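Local coordinates for capsular polysaccharide biosynthesis protein (Burkholderia pseudomallei, PDB 4BQN) that binds coenzyme A and is probably an acetyltransferase acting in the biosynthesis of the bacterium's capsular polysaccharide, at residues Asn91-Gln96 and Ile178-Thr183; Ala20-Ser25 and Leu231-Val236. The protein carries 1 engineered substitution. All coordinates share one frame; numbering follows the deposited sequence. Where two conformers were deposited one is given.

Interaction 1: Asn91-Gln96 and Ile178-Thr183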
loop_
_atom_site.group_PDB
_atom_site.type_symbol
_atom_site.label_atom_id
_atom_site.label_comp_id
_atom_site.label_asym_id
_atom_site.label_seq_id
_atom_site.Cartn_x
_atom_site.Cartn_y
_atom_site.Cartn_z
ATOM N N ASN A 91 10.688 23.379 3.182
ATOM C CA ASN A 91 9.455 22.844 3.750
ATOM C C ASN A 91 9.430 21.323 3.592
ATOM O O ASN A 91 9.529 20.834 2.464
ATOM C CB ASN A 91 8.267 23.470 3.005
ATOM C CG ASN A 91 6.923 23.161 3.641
ATOM O OD1 ASN A 91 6.833 22.771 4.808
ATOM N ND2 ASN A 91 5.858 23.361 2.869
ATOM N N ALA A 92 9.290 20.597 4.701
ATOM C CA ALA A 92 9.166 19.141 4.682
ATOM C C ALA A 92 7.737 18.776 5.097
ATOM O O ALA A 92 7.292 19.100 6.203
ATOM C CB ALA A 92 10.188 18.501 5.612
ATOM N N LEU A 93 7.004 18.138 4.188
ATOM C CA LEU A 93 5.614 17.749 4.442
ATOM C C LEU A 93 5.484 16.249 4.372
ATOM O O LEU A 93 5.861 15.614 3.364
ATOM C CB LEU A 93 4.672 18.394 3.424
ATOM C CG LEU A 93 4.431 19.899 3.558
ATOM C CD1 LEU A 93 3.667 20.405 2.343
ATOM C CD2 LEU A 93 3.672 20.217 4.838
ATOM N N SER A 94 4.987 15.663 5.456
ATOM C CA SER A 94 4.759 14.223 5.460
ATOM C C SER A 94 3.428 13.839 4.830
ATOM O O SER A 94 2.396 14.520 4.995
ATOM C CB SER A 94 4.899 13.646 6.863
ATOM O OG SER A 94 4.068 14.355 7.769
ATOM N N VAL A 95 3.491 12.729 4.107
ATOM C CA VAL A 95 2.369 12.166 3.375
ATOM C C VAL A 95 2.090 10.767 3.903
ATOM O O VAL A 95 3.015 9.951 4.059
ATOM C CB VAL A 95 2.701 12.068 1.868
ATOM C CG1 VAL A 95 1.524 11.483 1.091
ATOM C CG2 VAL A 95 3.073 13.437 1.331
ATOM N N GLN A 96 0.813 10.501 4.143
ATOM C CA GLN A 96 0.343 9.223 4.610
ATOM C C GLN A 96 0.893 8.064 3.769
ATOM O O GLN A 96 0.930 8.146 2.533
ATOM C CB GLN A 96 -1.182 9.220 4.523
ATOM C CG GLN A 96 -1.860 7.919 4.921
ATOM C CD GLN A 96 -3.352 8.127 5.029
ATOM O OE1 GLN A 96 -3.984 8.596 4.085
ATOM N NE2 GLN A 96 -3.925 7.807 6.200
ATOM N N ILE A 178 1.331 13.237 10.839
ATOM C CA ILE A 178 1.359 13.216 9.378
ATOM C C ILE A 178 0.641 14.457 8.833
ATOM O O ILE A 178 -0.475 14.768 9.249
ATOM C CB ILE A 178 0.745 11.920 8.805
ATOM C CG1 ILE A 178 1.593 10.723 9.232
ATOM C CG2 ILE A 178 0.633 12.020 7.294
ATOM C CD1 ILE A 178 1.113 9.376 8.710
ATOM N N ASP A 179 1.292 15.193 7.932
ATOM C CA ASP A 179 0.700 16.413 7.389
ATOM C C ASP A 179 -0.481 16.180 6.448
ATOM O O ASP A 179 -1.464 16.922 6.510
ATOM C CB ASP A 179 1.750 17.273 6.670
ATOM C CG ASP A 179 2.802 17.834 7.612
ATOM O OD1 ASP A 179 2.421 18.507 8.592
ATOM O OD2 ASP A 179 4.005 17.600 7.366
ATOM N N ILE A 180 -0.389 15.161 5.590
ATOM C CA ILE A 180 -1.296 15.025 4.449
ATOM C C ILE A 180 -1.829 13.596 4.425
ATOM O O ILE A 180 -1.050 12.656 4.283
ATOM C CB ILE A 180 -0.562 15.345 3.130
ATOM C CG1 ILE A 180 -0.045 16.798 3.120
ATOM C CG2 ILE A 180 -1.477 15.116 1.937
ATOM C CD1 ILE A 180 1.174 17.011 2.241
ATOM N N SER A 181 -3.148 13.438 4.580
ATOM C CA SER A 181 -3.796 12.121 4.633
ATOM C C SER A 181 -5.136 12.086 3.901
ATOM O O SER A 181 -5.745 13.128 3.639
ATOM C CB SER A 181 -4.029 11.689 6.078
ATOM O OG SER A 181 -2.820 11.579 6.799
ATOM N N VAL A 182 -5.595 10.874 3.603
ATOM C CA VAL A 182 -6.861 10.656 2.900
ATOM C C VAL A 182 -7.718 9.588 3.587
ATOM O O VAL A 182 -8.529 8.932 2.943
ATOM C CB VAL A 182 -6.658 10.274 1.413
ATOM C CG1 VAL A 182 -6.231 11.482 0.602
ATOM C CG2 VAL A 182 -5.645 9.141 1.255
ATOM N N THR A 183 -7.586 9.463 4.903
ATOM C CA THR A 183 -8.286 8.418 5.659
ATOM C C THR A 183 -9.816 8.475 5.499
ATOM O O THR A 183 -10.452 7.444 5.234
ATOM C CB THR A 183 -7.910 8.469 7.148
ATOM O OG1 THR A 183 -6.480 8.420 7.262
ATOM C CG2 THR A 183 -8.530 7.286 7.906
#

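Interaction 2: Ala20-Ser25 and Leu231-Val236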
loop_
_atom_site.group_PDB
_atom_site.type_symbol
_atom_site.label_atom_id
_atom_site.label_comp_id
_atom_site.label_asym_id
_atom_site.label_seq_id
_atom_site.Cartn_x
_atom_site.Cartn_y
_atom_site.Cartn_z
ATOM N N ALA A 20 5.041 11.587 -7.210
ATOM C CA ALA A 20 5.763 12.562 -8.027
ATOM C C ALA A 20 5.257 12.553 -9.478
ATOM O O ALA A 20 5.072 13.610 -10.085
ATOM C CB ALA A 20 7.254 12.283 -7.982
ATOM N N LYS A 21 5.037 11.359 -10.031
ATOM C CA LYS A 21 4.537 11.230 -11.395
ATOM C C LYS A 21 3.164 11.910 -11.509
ATOM O O LYS A 21 2.886 12.634 -12.473
ATOM C CB LYS A 21 4.464 9.750 -11.787
ATOM C CG LYS A 21 4.207 9.479 -13.262
ATOM C CD LYS A 21 5.450 9.674 -14.124
ATOM C CE LYS A 21 6.393 8.482 -14.054
ATOM N NZ LYS A 21 7.607 8.717 -14.884
ATOM N N MET A 22 2.308 11.676 -10.518
ATOM C CA MET A 22 0.975 12.251 -10.554
ATOM C C MET A 22 1.034 13.773 -10.445
ATOM O O MET A 22 0.411 14.465 -11.241
ATOM C CB MET A 22 0.118 11.639 -9.438
ATOM C CG MET A 22 -1.360 11.984 -9.515
ATOM S SD MET A 22 -2.138 11.424 -11.033
ATOM C CE MET A 22 -2.366 9.677 -10.696
ATOM N N LEU A 23 1.790 14.287 -9.475
ATOM C CA LEU A 23 1.935 15.742 -9.320
ATOM C C LEU A 23 2.478 16.423 -10.572
ATOM O O LEU A 23 1.956 17.465 -10.997
ATOM C CB LEU A 23 2.810 16.084 -8.120
ATOM C CG LEU A 23 2.137 15.849 -6.757
ATOM C CD1 LEU A 23 3.204 15.855 -5.667
ATOM C CD2 LEU A 23 1.043 16.884 -6.475
ATOM N N ASN A 24 3.486 15.810 -11.194
ATOM C CA ASN A 24 4.090 16.372 -12.401
ATOM C C ASN A 24 3.103 16.451 -13.562
ATOM O O ASN A 24 3.302 17.232 -14.482
ATOM C CB ASN A 24 5.305 15.543 -12.817
ATOM C CG ASN A 24 6.516 15.798 -11.942
ATOM O OD1 ASN A 24 6.529 16.702 -11.099
ATOM N ND2 ASN A 24 7.561 15.004 -12.153
ATOM N N SER A 25 2.041 15.647 -13.510
ATOM C CA SER A 25 1.019 15.647 -14.563
ATOM C C SER A 25 -0.022 16.765 -14.429
ATOM O O SER A 25 -0.852 16.929 -15.319
ATOM C CB SER A 25 0.325 14.275 -14.651
ATOM O OG SER A 25 -0.738 14.152 -13.719
ATOM N N LEU A 231 -2.911 8.118 -16.079
ATOM C CA LEU A 231 -1.828 7.628 -15.240
ATOM C C LEU A 231 -2.364 6.679 -14.176
ATOM O O LEU A 231 -3.316 7.001 -13.481
ATOM C CB LEU A 231 -1.119 8.801 -14.565
ATOM C CG LEU A 231 -0.187 9.688 -15.378
ATOM C CD1 LEU A 231 0.468 10.656 -14.410
ATOM C CD2 LEU A 231 0.859 8.875 -16.125
ATOM N N ASP A 232 -1.745 5.514 -14.051
ATOM C CA ASP A 232 -2.153 4.520 -13.049
ATOM C C ASP A 232 -0.860 3.818 -12.628
ATOM O O ASP A 232 -0.586 2.673 -13.045
ATOM C CB ASP A 232 -3.173 3.562 -13.670
ATOM C CG ASP A 232 -3.953 2.764 -12.648
ATOM O OD1 ASP A 232 -3.807 2.976 -11.429
ATOM O OD2 ASP A 232 -4.739 1.901 -13.082
ATOM N N PRO A 233 -0.030 4.521 -11.828
ATOM C CA PRO A 233 1.373 4.098 -11.715
ATOM C C PRO A 233 1.627 2.810 -10.944
ATOM O O PRO A 233 2.679 2.212 -11.130
ATOM C CB PRO A 233 2.061 5.272 -10.994
ATOM C CG PRO A 233 1.121 6.406 -11.058
ATOM C CD PRO A 233 -0.263 5.848 -11.221
ATOM N N LEU A 234 0.677 2.380 -10.115
ATOM C CA LEU A 234 0.877 1.197 -9.274
ATOM C C LEU A 234 -0.061 0.061 -9.674
ATOM O O LEU A 234 -0.642 -0.605 -8.821
ATOM C CB LEU A 234 0.721 1.568 -7.798
ATOM C CG LEU A 234 1.748 2.594 -7.319
ATOM C CD1 LEU A 234 1.423 3.008 -5.902
ATOM C CD2 LEU A 234 3.167 2.056 -7.378
ATOM N N ASP A 235 -0.185 -0.162 -10.978
ATOM C CA ASP A 235 -1.133 -1.143 -11.508
ATOM C C ASP A 235 -0.509 -2.493 -11.879
ATOM O O ASP A 235 -1.173 -3.323 -12.504
ATOM C CB ASP A 235 -1.867 -0.568 -12.728
ATOM C CG ASP A 235 -0.967 -0.417 -13.937
ATOM O OD1 ASP A 235 0.258 -0.253 -13.775
ATOM O OD2 ASP A 235 -1.494 -0.445 -15.066
ATOM N N VAL A 236 0.745 -2.721 -11.485
ATOM C CA VAL A 236 1.454 -3.959 -11.830
ATOM C C VAL A 236 0.685 -5.229 -11.419
ATOM O O VAL A 236 0.573 -6.188 -12.209
ATOM C CB VAL A 236 2.900 -3.980 -11.235
ATOM C CG1 VAL A 236 2.942 -3.730 -9.729
ATOM C CG2 VAL A 236 3.613 -5.288 -11.565
#

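Interaction 1: Asn91-Gln96 and Ile178-Thr183
Backbone bonds set the register, pairing Val95 with Ile180 in a single beta bridge just past the end of strand 91-94. Gln96 N reaches Ile180 O at 2.9 Å, nearly along the C=O axis, while the bond from Ile180 N back to Ser94 O is bent and weak. Side chains of Ser94 and Asp179 add a reciprocal pair on one flank: Asp179 N donates to Ser94 OG (2.9 Å), which chi1 of 53° tucks over its own backbone, flanked by N and C, and Ser94 N donates to the anti lone pair of Asp179 OD2 (2.9 Å). That oxygen also meets Lys176 in a salt bridge, which should favour the ionised carboxylate. Strand 91-94 is an outermost strand of the parallel four-stranded sheet, bonded to 62-65; the 178-183 loop runs beside its continuation. Farther on, the extended side chain of Gln96, CG anti to N, spends both ends of its amide. Gln96 OE1 takes Val182 N at 2.8 Å in a straight bond, the donor above the carbonyl plane, and Gln96 NE2 donates in its amide plane to Thr183 OG1 at 2.8 Å, where helix 183-189 begins. Apolar contacts are fewer: Ile180 CD1 lies against Leu93 CB (3.9 Å) and, slightly farther away, Val95 CG2, with Ile210 of helix 204-217 touching Val95 and Ile180.

Interaction 2: Ala20-Ser25 and Leu231-Val236
Leu231 fits most closely against the last residues of the 20-25 segment. Its CG lies anti to the carbonyl carbon (chi1 -75°), and Leu231 CD1 lies 3.6 Å from Ser25 CB and 3.7 Å from Lys21 O. Ser25 OG, brought between its own N and carbonyl carbon by chi1 of 84°, turns back to donate to Met22 O at 2.7 Å, in the carbonyl plane and on a lone pair. Ser25 N bonds to the same oxygen, so two donors from one residue grip Met22 O, which should hold Ser25, and so the CB that Leu231 CD1 meets, in place. Ser25 OG also has Asp228 N as a partner, linking the chain just ahead of Leu231 to Ser25.

Elsewhere the fit loosens. The Met22 side chain leaves with CG anti to N, then bends at chi2 and chi3 so that its methyl comes across to the loop; the Met22 and Leu231 side chains run alongside one another, antiparallel, with Met22 CE 4.2 Å from Leu231 CB. Met22 CE is also 4.4 Å from Pro233 CD, a light touch at the ring. Behind it, Met22 packs against Met207, Arg208 and Ala211 of helix 204-217. On the solvent side, Lys21 CG meets Leu231 CD1 at 4.1 Å, the side chains crossing at about a right angle, while the exposed lysine chain bends twice and carries its ammonium away from the loop.

Beyond Leu231, Asp232 to Asp235 form a type I beta turn with Pro233 at its second position, and Pro233 also touches Ala18. The Pro233 side chain is about 9 Å from that of Cys14, seen covalently bound to coenzyme A. This is apolar packing of a loop against helix 15-24, which follows strand 6-11, an inner strand of the parallel sheet.

Overall arrangement
Interaction 1 is nested in the sequence between the two halves of interaction 2, so the order along the chain is 20-25, 91-96, 178-183, 231-236. Their centres lie 18 Å apart; the nearest atoms are about 7 Å apart and do not touch. Helix 204-217 connects them, meeting Val95 and Ile180 in interaction 1 and Met22 in interaction 2. The parallel sheet is common ground as well: interaction 1 extends from edge strand 91-94, whereas helix 15-24 of interaction 2 packs on strand 6-11. Bound coenzyme A is about 7 Å from the Gln96 side chain and about 10 Å from that of Pro233, so both contacts border the region where coenzyme A binds.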